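Local atomic coordinates of 2-dehydro-3-deoxy-d-gluconate/2-dehydro-3-deoxy-phosphogluconate aldolase (Picrophilus torridus, PDB entry 4UXD), a protein that is an aldolase of the dihydrodipicolinate synthetase family, a four-chain assembly whose subunits are built round a parallel (beta/alpha)8 barrel. Residues V29-T34 against G222-T227; G56-Y61 against S90-M95; L123-Y128 against H138-I143; L131-I136 against T160-P165. One frame throughout, in Å; residues are numbered along the deposited sequence.

Contact 1. Residues V29-T34 against G222-T227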
loop_
_atom_site.group_PDB
_atom_site.type_symbol
_atom_site.label_atom_id
_atom_site.label_comp_id
_atom_site.label_asym_id
_atom_site.label_seq_id
_atom_site.Cartn_x
_atom_site.Cartn_y
_atom_site.Cartn_z
ATOM N N VAL A 29 29.231 -10.336 -1.697
ATOM C CA VAL A 29 29.350 -9.068 -2.390
ATOM C C VAL A 29 29.150 -7.943 -1.392
ATOM O O VAL A 29 28.109 -7.912 -0.736
ATOM C CB VAL A 29 28.287 -8.949 -3.500
ATOM C CG1 VAL A 29 28.386 -7.601 -4.223
ATOM C CG2 VAL A 29 28.397 -10.100 -4.460
ATOM N N CYS A 30 30.108 -7.018 -1.264
ATOM C CA CYS A 30 29.861 -5.836 -0.426
ATOM C C CYS A 30 29.240 -4.676 -1.204
ATOM O O CYS A 30 29.880 -4.094 -2.077
ATOM C CB CYS A 30 31.127 -5.343 0.239
ATOM S SG CYS A 30 30.841 -3.780 1.125
ATOM N N PRO A 31 27.985 -4.324 -0.884
ATOM C CA PRO A 31 27.475 -3.087 -1.475
ATOM C C PRO A 31 28.081 -1.910 -0.715
ATOM O O PRO A 31 27.623 -1.548 0.379
ATOM C CB PRO A 31 25.964 -3.203 -1.295
ATOM C CG PRO A 31 25.794 -4.005 -0.057
ATOM C CD PRO A 31 27.043 -4.890 0.087
ATOM N N MET A 32 29.149 -1.361 -1.288
ATOM C CA MET A 32 29.991 -0.385 -0.602
ATOM C C MET A 32 29.250 0.894 -0.252
ATOM O O MET A 32 28.518 1.442 -1.080
ATOM C CB MET A 32 31.198 -0.019 -1.464
ATOM C CG MET A 32 32.097 -1.180 -1.836
ATOM S SD MET A 32 33.454 -0.672 -2.915
ATOM C CE MET A 32 34.325 0.453 -1.822
ATOM N N ILE A 33 29.455 1.384 0.968
ATOM C CA ILE A 33 29.119 2.771 1.243
ATOM C C ILE A 33 30.095 3.646 0.475
ATOM O O ILE A 33 31.195 3.219 0.126
ATOM C CB ILE A 33 29.184 3.124 2.741
ATOM C CG1 ILE A 33 30.578 2.824 3.301
ATOM C CG2 ILE A 33 28.109 2.365 3.512
ATOM C CD1 ILE A 33 30.819 3.407 4.668
ATOM N N THR A 34 29.688 4.875 0.218
ATOM C CA THR A 34 30.591 5.886 -0.316
ATOM C C THR A 34 31.042 6.828 0.814
ATOM O O THR A 34 30.322 7.779 1.132
ATOM C CB THR A 34 29.890 6.681 -1.416
ATOM O OG1 THR A 34 29.254 5.770 -2.312
ATOM C CG2 THR A 34 30.870 7.557 -2.171
ATOM N N GLY A 222 24.738 -16.685 -3.418
ATOM C CA GLY A 222 25.396 -15.939 -2.354
ATOM C C GLY A 222 24.608 -14.694 -1.976
ATOM O O GLY A 222 23.428 -14.568 -2.310
ATOM N N GLY A 223 25.256 -13.768 -1.281
ATOM C CA GLY A 223 24.591 -12.557 -0.842
ATOM C C GLY A 223 25.277 -11.262 -1.228
ATOM O O GLY A 223 26.489 -11.215 -1.425
ATOM N N VAL A 224 24.471 -10.210 -1.342
ATOM C CA VAL A 224 24.950 -8.831 -1.368
ATOM C C VAL A 224 24.548 -8.189 -0.049
ATOM O O VAL A 224 23.357 -7.910 0.163
ATOM C CB VAL A 224 24.352 -8.014 -2.541
ATOM C CG1 VAL A 224 25.052 -6.659 -2.666
ATOM C CG2 VAL A 224 24.463 -8.777 -3.832
ATOM N N CYS A 225 25.530 -7.958 0.825
ATOM C CA CYS A 225 25.253 -7.686 2.228
ATOM C C CYS A 225 25.966 -6.460 2.780
ATOM O O CYS A 225 27.159 -6.496 3.028
ATOM C CB CYS A 225 25.639 -8.914 3.048
ATOM S SG CYS A 225 24.854 -10.435 2.489
ATOM N N GLY A 226 25.212 -5.394 3.020
ATOM C CA GLY A 226 25.780 -4.134 3.464
ATOM C C GLY A 226 26.555 -4.176 4.776
ATOM O O GLY A 226 27.447 -3.360 5.001
ATOM N N THR A 227 26.221 -5.108 5.657
ATOM C CA THR A 227 26.913 -5.191 6.931
ATOM C C THR A 227 28.397 -5.552 6.776
ATOM O O THR A 227 29.168 -5.397 7.722
ATOM C CB THR A 227 26.259 -6.224 7.854
ATOM O OG1 THR A 227 26.370 -7.537 7.275
ATOM C CG2 THR A 227 24.803 -5.853 8.094
#
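Val29 and Val224 stand side by side in a parallel beta bridge that joins strand 27-31 to strand 222-224, the first and last strands of the (beta/alpha)8 barrel, and so closes its ring. Both backbone polar atoms of Val29 are used: its N donates to Gly223 O (2.9 Å) and its O accepts from Cys225 N (3.0 Å), with N-H...O angles of 159° and 161°. The two valines emerge on the same face of the sheet, each with CG1 anti to the backbone N, which brings the CG1 methyls of Val29 and Val224 to 3.8 Å. Packing is tightest at Pro31. Its ring presses on the turning backbone opposite, CD lying 3.3 Å from Cys225 C and CG 3.4 Å from Gly226 N, while the same CG rests 3.8 Å from Val224 CG1. Beyond the proline the segments part, though still inside the protein: Met32 turns to helix 44-56 and Ile33 to helix 270-279. On the Gly226 side a glycerol makes a weak bond to the backbone N. Having no N-H, Pro31 cannot carry the pairing on to Cys225 O; that carbonyl is bonded to Thr228 OG1 instead, and the two-bond bridge ends here.

Contact 2. Residues G56-Y61 against S90-M95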
loop_
_atom_site.group_PDB
_atom_site.type_symbol
_atom_site.label_atom_id
_atom_site.label_comp_id
_atom_site.label_asym_id
_atom_site.label_seq_id
_atom_site.Cartn_x
_atom_site.Cartn_y
_atom_site.Cartn_z
ATOM N N GLY A 56 40.577 -7.575 3.757
ATOM C CA GLY A 56 40.931 -8.281 4.978
ATOM C C GLY A 56 39.979 -9.401 5.379
ATOM O O GLY A 56 40.427 -10.499 5.722
ATOM N N ILE A 57 38.674 -9.130 5.347
ATOM C CA ILE A 57 37.656 -10.143 5.660
ATOM C C ILE A 57 37.269 -10.987 4.451
ATOM O O ILE A 57 36.338 -11.772 4.525
ATOM C CB ILE A 57 36.367 -9.505 6.225
ATOM C CG1 ILE A 57 35.702 -8.607 5.172
ATOM C CG2 ILE A 57 36.680 -8.728 7.517
ATOM C CD1 ILE A 57 34.417 -7.947 5.628
ATOM N N ASN A 58 37.983 -10.820 3.344
ATOM C CA ASN A 58 37.826 -11.668 2.159
ATOM C C ASN A 58 36.399 -11.726 1.553
ATOM O O ASN A 58 35.876 -12.812 1.239
ATOM C CB ASN A 58 38.303 -13.083 2.490
ATOM C CG ASN A 58 38.503 -13.936 1.252
ATOM O OD1 ASN A 58 38.931 -13.444 0.206
ATOM N ND2 ASN A 58 38.156 -15.220 1.355
ATOM N N VAL A 59 35.770 -10.569 1.368
ATOM C CA VAL A 59 34.591 -10.525 0.521
ATOM C C VAL A 59 35.104 -10.861 -0.876
ATOM O O VAL A 59 36.298 -10.710 -1.144
ATOM C CB VAL A 59 33.856 -9.144 0.549
ATOM C CG1 VAL A 59 33.543 -8.713 1.984
ATOM C CG2 VAL A 59 34.656 -8.059 -0.173
ATOM N N ASP A 60 34.221 -11.311 -1.761
ATOM C CA ASP A 60 34.621 -11.725 -3.104
ATOM C C ASP A 60 34.433 -10.633 -4.153
ATOM O O ASP A 60 35.153 -10.592 -5.137
ATOM C CB ASP A 60 33.823 -12.962 -3.519
ATOM C CG ASP A 60 33.860 -14.043 -2.474
ATOM O OD1 ASP A 60 34.837 -14.815 -2.463
ATOM O OD2 ASP A 60 32.924 -14.112 -1.653
ATOM N N TYR A 61 33.438 -9.773 -3.957
ATOM C CA TYR A 61 33.160 -8.710 -4.909
ATOM C C TYR A 61 32.965 -7.379 -4.205
ATOM O O TYR A 61 32.408 -7.313 -3.106
ATOM C CB TYR A 61 31.921 -9.027 -5.744
ATOM C CG TYR A 61 32.012 -10.321 -6.498
ATOM C CD1 TYR A 61 31.618 -11.511 -5.913
ATOM C CD2 TYR A 61 32.477 -10.359 -7.800
ATOM C CE1 TYR A 61 31.693 -12.700 -6.602
ATOM C CE2 TYR A 61 32.553 -11.549 -8.498
ATOM C CZ TYR A 61 32.163 -12.714 -7.890
ATOM O OH TYR A 61 32.240 -13.910 -8.566
ATOM N N SER A 90 42.185 -1.640 -5.833
ATOM C CA SER A 90 41.869 -3.007 -5.468
ATOM C C SER A 90 41.877 -3.885 -6.705
ATOM O O SER A 90 41.474 -3.448 -7.778
ATOM C CB SER A 90 40.500 -3.089 -4.786
ATOM O OG SER A 90 40.094 -4.443 -4.638
ATOM N N LYS A 91 42.325 -5.123 -6.549
ATOM C CA LYS A 91 42.261 -6.089 -7.639
ATOM C C LYS A 91 41.131 -7.093 -7.419
ATOM O O LYS A 91 41.047 -8.113 -8.106
ATOM C CB LYS A 91 43.609 -6.805 -7.794
ATOM C CG LYS A 91 44.677 -5.925 -8.449
ATOM C CD LYS A 91 45.980 -6.671 -8.672
ATOM C CE LYS A 91 45.979 -7.435 -9.987
ATOM N NZ LYS A 91 47.303 -8.074 -10.245
ATOM N N LYS A 92 40.259 -6.803 -6.458
ATOM C CA LYS A 92 39.037 -7.579 -6.303
ATOM C C LYS A 92 38.194 -7.364 -7.541
ATOM O O LYS A 92 38.222 -6.285 -8.131
ATOM C CB LYS A 92 38.256 -7.167 -5.056
ATOM C CG LYS A 92 38.869 -7.617 -3.741
ATOM C CD LYS A 92 38.762 -9.107 -3.576
ATOM C CE LYS A 92 39.169 -9.504 -2.193
ATOM N NZ LYS A 92 38.917 -10.938 -1.997
ATOM N N PRO A 93 37.475 -8.405 -7.974
ATOM C CA PRO A 93 36.539 -8.194 -9.080
ATOM C C PRO A 93 35.388 -7.252 -8.667
ATOM O O PRO A 93 34.829 -7.365 -7.572
ATOM C CB PRO A 93 36.040 -9.608 -9.389
ATOM C CG PRO A 93 36.236 -10.374 -8.126
ATOM C CD PRO A 93 37.475 -9.798 -7.496
ATOM N N ILE A 94 35.054 -6.324 -9.555
ATOM C CA ILE A 94 34.122 -5.243 -9.255
ATOM C C ILE A 94 32.829 -5.422 -10.035
ATOM O O ILE A 94 32.849 -5.804 -11.212
ATOM C CB ILE A 94 34.754 -3.853 -9.584
ATOM C CG1 ILE A 94 35.935 -3.588 -8.657
ATOM C CG2 ILE A 94 33.738 -2.718 -9.430
ATOM C CD1 ILE A 94 36.767 -2.396 -9.025
ATOM N N MET A 95 31.713 -5.178 -9.349
ATOM C CA MET A 95 30.406 -5.001 -9.984
ATOM C C MET A 95 30.013 -3.542 -9.855
ATOM O O MET A 95 29.713 -3.082 -8.762
ATOM C CB MET A 95 29.332 -5.858 -9.324
ATOM C CG MET A 95 29.701 -7.292 -9.074
ATOM S SD MET A 95 28.356 -8.104 -8.188
ATOM C CE MET A 95 28.826 -9.829 -8.353
#
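Lys92 reaches across to the turn after helix 44-56 and puts its ammonium on Val59 O, NZ to O 2.8 Å, nearly in line with the carbonyl (C=O...N 167°). A second, weak bond runs from Lys92 NZ to Asn58 OD1 at 3.3 Å, the two side chains crossing at about a right angle. The lysine chain bends at chi2 (-70°) and is extended beyond, which brings its end to the oxygen of Val59. Asp60 OD1 stays 5.6 Å from Lys92 NZ and forms no salt bridge with it; the carboxylate of Asp60 is engaged elsewhere, OD2 accepting from Ile28 N. At its own root Lys92 is held by an ST turn, in which Ser90 OG accepts from Lys92 N (3.0 Å) and is also bonded to Glu55 OE2. Asp60 O meets carbon across the contact, Pro93 CG at 3.2 Å, and Pro93 O, which accepts the backbone N-H of Leu62, also receives the CA-H of Tyr61. The remaining packing is aromatic. Met95, extended beyond CG, lays its CE methyl over one face of the Tyr61 ring, 3.9 Å from the centroid and 18° off the normal, with SD reaching the ring obliquely in a Met-aromatic contact. Pro93 CG approaches the same ring obliquely, 3.8 Å from Tyr61 CD2. The contact thus ties together two alpha-to-beta loops of the barrel, one entering strand 61-63 after helix 44-56, the other entering strand 95-97 after helix 76-88, whose Arg87 binds the carbonyls of Ser90 and Lys92.

Contact 3. Residues L123-Y128 against H138-I143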
loop_
_atom_site.group_PDB
_atom_site.type_symbol
_atom_site.label_atom_id
_atom_site.label_comp_id
_atom_site.label_asym_id
_atom_site.label_seq_id
_atom_site.Cartn_x
_atom_site.Cartn_y
_atom_site.Cartn_z
ATOM N N LEU A 123 22.481 -3.146 -12.591
ATOM C CA LEU A 123 21.448 -2.205 -12.997
ATOM C C LEU A 123 20.071 -2.584 -12.436
ATOM O O LEU A 123 19.607 -3.705 -12.634
ATOM C CB LEU A 123 21.392 -2.134 -14.523
ATOM C CG LEU A 123 20.325 -1.211 -15.106
ATOM C CD1 LEU A 123 20.592 0.211 -14.671
ATOM C CD2 LEU A 123 20.286 -1.312 -16.629
ATOM N N MET A 124 19.431 -1.640 -11.743
ATOM C CA MET A 124 18.051 -1.806 -11.283
ATOM C C MET A 124 17.109 -1.045 -12.213
ATOM O O MET A 124 17.543 -0.233 -13.026
ATOM C CB MET A 124 17.865 -1.327 -9.829
ATOM C CG MET A 124 17.787 0.184 -9.638
ATOM S SD MET A 124 19.343 0.942 -10.085
ATOM C CE MET A 124 20.345 0.432 -8.712
ATOM N N PRO A 125 15.811 -1.318 -12.112
ATOM C CA PRO A 125 14.980 -0.596 -13.074
ATOM C C PRO A 125 14.917 0.916 -12.825
ATOM O O PRO A 125 15.192 1.372 -11.718
ATOM C CB PRO A 125 13.611 -1.248 -12.898
ATOM C CG PRO A 125 13.937 -2.669 -12.476
ATOM C CD PRO A 125 15.148 -2.527 -11.587
ATOM N N PRO A 126 14.574 1.691 -13.865
ATOM C CA PRO A 126 14.386 3.132 -13.701
ATOM C C PRO A 126 13.363 3.438 -12.638
ATOM O O PRO A 126 12.455 2.607 -12.415
ATOM C CB PRO A 126 13.869 3.592 -15.064
ATOM C CG PRO A 126 14.153 2.504 -15.990
ATOM C CD PRO A 126 14.263 1.242 -15.227
ATOM N N TYR A 127 13.493 4.622 -12.028
ATOM C CA TYR A 127 12.689 4.989 -10.887
ATOM C C TYR A 127 11.998 6.327 -11.127
ATOM O O TYR A 127 11.897 6.766 -12.278
ATOM C CB TYR A 127 13.556 4.984 -9.625
ATOM C CG TYR A 127 14.946 5.503 -9.824
ATOM C CD1 TYR A 127 15.967 4.652 -10.254
ATOM C CD2 TYR A 127 15.251 6.843 -9.595
ATOM C CE1 TYR A 127 17.239 5.113 -10.451
ATOM C CE2 TYR A 127 16.539 7.324 -9.792
ATOM C CZ TYR A 127 17.527 6.453 -10.213
ATOM O OH TYR A 127 18.802 6.911 -10.403
ATOM N N TYR A 128 11.484 6.925 -10.046
ATOM C CA TYR A 128 10.651 8.124 -10.066
ATOM C C TYR A 128 9.256 7.828 -10.666
ATOM O O TYR A 128 8.299 7.551 -9.926
ATOM C CB TYR A 128 11.339 9.269 -10.824
ATOM C CG TYR A 128 10.609 10.580 -10.676
ATOM C CD1 TYR A 128 10.663 11.293 -9.485
ATOM C CD2 TYR A 128 9.841 11.091 -11.714
ATOM C CE1 TYR A 128 9.998 12.491 -9.348
ATOM C CE2 TYR A 128 9.152 12.277 -11.573
ATOM C CZ TYR A 128 9.237 12.970 -10.397
ATOM O OH TYR A 128 8.555 14.143 -10.265
ATOM N N HIS A 138 11.747 -2.897 -22.439
ATOM C CA HIS A 138 12.320 -2.106 -23.519
ATOM C C HIS A 138 13.547 -1.285 -23.059
ATOM O O HIS A 138 14.509 -1.095 -23.801
ATOM C CB HIS A 138 11.252 -1.188 -24.120
ATOM C CG HIS A 138 11.729 -0.412 -25.306
ATOM N ND1 HIS A 138 11.154 0.778 -25.695
ATOM C CD2 HIS A 138 12.730 -0.651 -26.185
ATOM C CE1 HIS A 138 11.781 1.237 -26.766
ATOM N NE2 HIS A 138 12.745 0.391 -27.081
ATOM N N TYR A 139 13.529 -0.833 -21.818
ATOM C CA TYR A 139 14.654 -0.081 -21.290
ATOM C C TYR A 139 15.921 -0.961 -21.133
ATOM O O TYR A 139 17.009 -0.578 -21.585
ATOM C CB TYR A 139 14.229 0.538 -19.977
ATOM C CG TYR A 139 15.294 1.222 -19.189
ATOM C CD1 TYR A 139 15.610 2.549 -19.421
ATOM C CD2 TYR A 139 15.952 0.551 -18.165
ATOM C CE1 TYR A 139 16.571 3.190 -18.670
ATOM C CE2 TYR A 139 16.915 1.176 -17.412
ATOM C CZ TYR A 139 17.222 2.496 -17.669
ATOM O OH TYR A 139 18.173 3.117 -16.903
ATOM N N TYR A 140 15.780 -2.138 -20.523
ATOM C CA TYR A 140 16.882 -3.102 -20.461
ATOM C C TYR A 140 17.285 -3.578 -21.860
ATOM O O TYR A 140 18.455 -3.843 -22.129
ATOM C CB TYR A 140 16.515 -4.316 -19.600
ATOM C CG TYR A 140 16.694 -4.103 -18.116
ATOM C CD1 TYR A 140 17.901 -4.386 -17.489
ATOM C CD2 TYR A 140 15.654 -3.610 -17.345
ATOM C CE1 TYR A 140 18.060 -4.192 -16.139
ATOM C CE2 TYR A 140 15.797 -3.413 -15.992
ATOM C CZ TYR A 140 16.995 -3.703 -15.385
ATOM O OH TYR A 140 17.109 -3.492 -14.022
ATOM N N LYS A 141 16.303 -3.687 -22.744
ATOM C CA LYS A 141 16.545 -4.112 -24.113
ATOM C C LYS A 141 17.528 -3.171 -24.823
ATOM O O LYS A 141 18.566 -3.600 -25.342
ATOM C CB LYS A 141 15.213 -4.174 -24.869
ATOM C CG LYS A 141 15.287 -4.697 -26.293
ATOM C CD LYS A 141 14.006 -5.467 -26.621
ATOM C CE LYS A 141 13.737 -5.661 -28.115
ATOM N NZ LYS A 141 14.463 -4.717 -28.999
ATOM N N GLU A 142 17.193 -1.885 -24.829
ATOM C CA GLU A 142 17.988 -0.890 -25.519
ATOM C C GLU A 142 19.401 -0.859 -24.965
ATOM O O GLU A 142 20.374 -0.662 -25.694
ATOM C CB GLU A 142 17.339 0.486 -25.374
ATOM C CG GLU A 142 17.709 1.479 -26.461
ATOM C CD GLU A 142 16.603 1.646 -27.493
ATOM O OE1 GLU A 142 15.912 0.644 -27.794
ATOM O OE2 GLU A 142 16.417 2.782 -27.987
ATOM N N ILE A 143 19.502 -1.062 -23.657
ATOM C CA ILE A 143 20.768 -0.932 -22.966
ATOM C C ILE A 143 21.663 -2.151 -23.250
ATOM O O ILE A 143 22.823 -2.009 -23.656
ATOM C CB ILE A 143 20.528 -0.754 -21.454
ATOM C CG1 ILE A 143 19.946 0.627 -21.183
ATOM C CG2 ILE A 143 21.805 -0.896 -20.669
ATOM C CD1 ILE A 143 19.288 0.787 -19.817
#
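Leu123 ends a barrel strand and meets Tyr139, Tyr140 and Ile143 of the helix that follows it, so the contact lies within one beta-alpha unit of the (beta/alpha)8 barrel, with the loop after strand 120-123 folded against helix 133-144. The bump at its centre is Leu123 CD2. It fills a hollow lined by three helix side chains: it lies 3.7 Å from Tyr140 CE1, meets Ile143 CD1 tip to tip at 3.9 Å, and approaches the Tyr139 ring obliquely. The Tyr139 ring is itself a wedge between two aliphatic groups. On one face Pro126 CG sits over the middle, 3.3 Å from the centroid and only 8° off the normal; against the opposite face Ile143 CD1, one helical turn on, lies toward the rim. With CG anti to its backbone N (chi1 173°), Tyr139 points its ring at the loop, and its hydroxyl, beyond Pro126, is bonded to Ser100 O. Val106 of helix 103-115 and Pro289 of the second subunit also pack on this residue. Tyr140 takes a different path. Its CB starts out alongside the loop, and the ring then turns inward so that its end enters the notch between Leu123 and Pro125. Pro125 CG borders this ring at the edge, near its plane, 4.0 Å from Tyr140 CE2. At the bottom of the notch Tyr140 OH donates to Leu123 O at 2.9 Å, from a position 54° above the carbonyl plane, while that oxygen lies in the plane of the tyrosine ring.

Contact 4. Residues L131-I136 against T160-P165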
loop_
_atom_site.group_PDB
_atom_site.type_symbol
_atom_site.label_atom_id
_atom_site.label_comp_id
_atom_site.label_asym_id
_atom_site.label_seq_id
_atom_site.Cartn_x
_atom_site.Cartn_y
_atom_site.Cartn_z
ATOM N N LEU A 131 6.477 2.512 -13.598
ATOM C CA LEU A 131 6.556 1.788 -14.863
ATOM C C LEU A 131 5.960 0.395 -14.790
ATOM O O LEU A 131 6.114 -0.297 -13.786
ATOM C CB LEU A 131 8.008 1.663 -15.313
ATOM C CG LEU A 131 8.800 2.937 -15.556
ATOM C CD1 LEU A 131 10.241 2.554 -15.888
ATOM C CD2 LEU A 131 8.183 3.784 -16.658
ATOM N N ASN A 132 5.298 -0.014 -15.873
ATOM C CA ASN A 132 4.907 -1.407 -16.068
ATOM C C ASN A 132 6.103 -2.231 -16.591
ATOM O O ASN A 132 7.210 -1.701 -16.750
ATOM C CB ASN A 132 3.723 -1.499 -17.036
ATOM C CG ASN A 132 4.042 -0.931 -18.431
ATOM O OD1 ASN A 132 5.203 -0.804 -18.818
ATOM N ND2 ASN A 132 3.006 -0.597 -19.188
ATOM N N GLN A 133 5.883 -3.506 -16.898
ATOM C CA GLN A 133 6.968 -4.380 -17.340
ATOM C C GLN A 133 7.410 -4.180 -18.814
ATOM O O GLN A 133 8.546 -4.480 -19.156
ATOM C CB GLN A 133 6.569 -5.849 -17.124
ATOM C CG GLN A 133 6.315 -6.234 -15.676
ATOM C CD GLN A 133 7.462 -5.875 -14.728
ATOM O OE1 GLN A 133 8.541 -6.454 -14.783
ATOM N NE2 GLN A 133 7.213 -4.927 -13.840
ATOM N N GLU A 134 6.533 -3.690 -19.689
ATOM C CA GLU A 134 6.923 -3.448 -21.083
ATOM C C GLU A 134 7.968 -2.308 -21.156
ATOM O O GLU A 134 8.966 -2.388 -21.885
ATOM C CB GLU A 134 5.690 -3.119 -21.931
ATOM C CG GLU A 134 5.943 -2.947 -23.443
ATOM C CD GLU A 134 6.296 -4.252 -24.157
ATOM O OE1 GLU A 134 5.395 -5.105 -24.335
ATOM O OE2 GLU A 134 7.474 -4.417 -24.561
ATOM N N ALA A 135 7.744 -1.257 -20.378
ATOM C CA ALA A 135 8.657 -0.129 -20.348
ATOM C C ALA A 135 10.005 -0.560 -19.793
ATOM O O ALA A 135 11.081 -0.181 -20.301
ATOM C CB ALA A 135 8.076 0.992 -19.514
ATOM N N ILE A 136 9.934 -1.360 -18.740
ATOM C CA ILE A 136 11.124 -1.841 -18.065
ATOM C C ILE A 136 11.885 -2.750 -19.008
ATOM O O ILE A 136 13.104 -2.623 -19.159
ATOM C CB ILE A 136 10.763 -2.573 -16.762
ATOM C CG1 ILE A 136 10.381 -1.548 -15.691
ATOM C CG2 ILE A 136 11.916 -3.463 -16.286
ATOM C CD1 ILE A 136 9.601 -2.124 -14.530
ATOM N N THR A 160 12.638 1.323 -6.259
ATOM C CA THR A 160 12.319 1.530 -7.664
ATOM C C THR A 160 11.205 0.588 -8.144
ATOM O O THR A 160 10.710 -0.247 -7.382
ATOM C CB THR A 160 13.584 1.347 -8.531
ATOM O OG1 THR A 160 13.279 1.654 -9.889
ATOM C CG2 THR A 160 14.109 -0.077 -8.447
ATOM N N ASN A 161 10.805 0.745 -9.402
ATOM C CA ASN A 161 9.852 -0.165 -10.024
ATOM C C ASN A 161 10.350 -1.592 -9.945
ATOM O O ASN A 161 11.525 -1.855 -10.218
ATOM C CB ASN A 161 9.620 0.196 -11.484
ATOM C CG ASN A 161 9.054 1.574 -11.661
ATOM O OD1 ASN A 161 7.904 1.819 -11.332
ATOM N ND2 ASN A 161 9.858 2.488 -12.199
ATOM N N LYS A 162 9.460 -2.504 -9.567
ATOM C CA LYS A 162 9.790 -3.923 -9.498
ATOM C C LYS A 162 10.009 -4.469 -10.895
ATOM O O LYS A 162 9.410 -3.980 -11.848
ATOM C CB LYS A 162 8.680 -4.718 -8.811
ATOM C CG LYS A 162 7.382 -4.826 -9.605
ATOM C CD LYS A 162 6.292 -5.492 -8.774
ATOM C CE LYS A 162 4.935 -5.526 -9.477
ATOM N NZ LYS A 162 4.882 -6.420 -10.667
ATOM N N ILE A 163 10.880 -5.463 -11.018
ATOM C CA ILE A 163 10.997 -6.203 -12.277
ATOM C C ILE A 163 10.521 -7.634 -12.001
ATOM O O ILE A 163 11.022 -8.306 -11.098
ATOM C CB ILE A 163 12.460 -6.152 -12.858
ATOM C CG1 ILE A 163 12.548 -6.950 -14.166
ATOM C CG2 ILE A 163 13.490 -6.602 -11.812
ATOM C CD1 ILE A 163 13.938 -6.992 -14.782
ATOM N N ASP A 164 9.514 -8.080 -12.738
ATOM C CA ASP A 164 8.933 -9.404 -12.490
ATOM C C ASP A 164 9.919 -10.493 -12.884
ATOM O O ASP A 164 10.734 -10.294 -13.784
ATOM C CB ASP A 164 7.631 -9.606 -13.265
ATOM C CG ASP A 164 6.529 -8.688 -12.813
ATOM O OD1 ASP A 164 6.635 -8.133 -11.695
ATOM O OD2 ASP A 164 5.555 -8.519 -13.580
ATOM N N PRO A 165 9.848 -11.647 -12.216
ATOM C CA PRO A 165 10.644 -12.810 -12.622
ATOM C C PRO A 165 10.525 -13.173 -14.105
ATOM O O PRO A 165 11.511 -13.555 -14.729
ATOM C CB PRO A 165 10.074 -13.927 -11.761
ATOM C CG PRO A 165 9.582 -13.236 -10.555
ATOM C CD PRO A 165 9.091 -11.908 -10.980
#
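Gln133, in the first turn of helix 133-144, pairs with the backbone of Lys162 to Asp164; Asn132 is the N-cap of this helix (OD1 accepting from Ala135 N), so a helix start is docked on the beta-alpha loop that leads into helix 165-174. Hydrogen bonds dominate. The Gln133 amide spans the loop backbone: NE2 donates to Lys162 O (3.1 Å), which lies in the amide plane, and OE1 accepts from Asp164 N (2.8 Å); both N-H...O angles are almost straight. A bend at chi2 (-53°) turns the amide to this double grip, and Thr167 OG1 adds a bond to OE1. Asn161 OD1 accepts from Leu131 N (2.8 Å), which comes from above its carbonyl plane; Lys130 NZ also binds OD1, while ND2 is engaged by Pro126 O and Ile129 O. Charged and flat groups come next. The Asp164 carboxylate stacks on the Gln133 amide, planes 16° apart, and its OD1 forms a salt bridge with Lys162 NZ (2.7 Å) through the syn lone pair, which probably steadies the carboxylate. Van der Waals contact comes from Ile136: CG2 lies 4.1 Å from Ile163 CG1, and CD1 fits beside Asn161, 3.8 Å from its CB and 3.3 Å from Lys162 O.

In the fold
Contact 1 closes the barrel, and along the chain the other three are nested inside the loop it closes. Contact 2, with its centre about 11 Å away, joins it directly: Cys30 N lies 3.0 Å from Tyr61 O, and Val29 CG2 packs on Met95 CE. Contacts 3 and 4 lie across the barrel, their centres about 26 and 30 Å from that of contact 2. They share helix 133-144, are joined by Pro125 O and Thr160 OG1 (2.7 Å), and both touch the second subunit. Contact 2 uses loops entering strands; contacts 3 and 4, and contact 1 at Gly226, lie on loops leaving them, at the barrel end where such enzymes generally carry their active site. Glycerols there probably come from the crystallisation liquor.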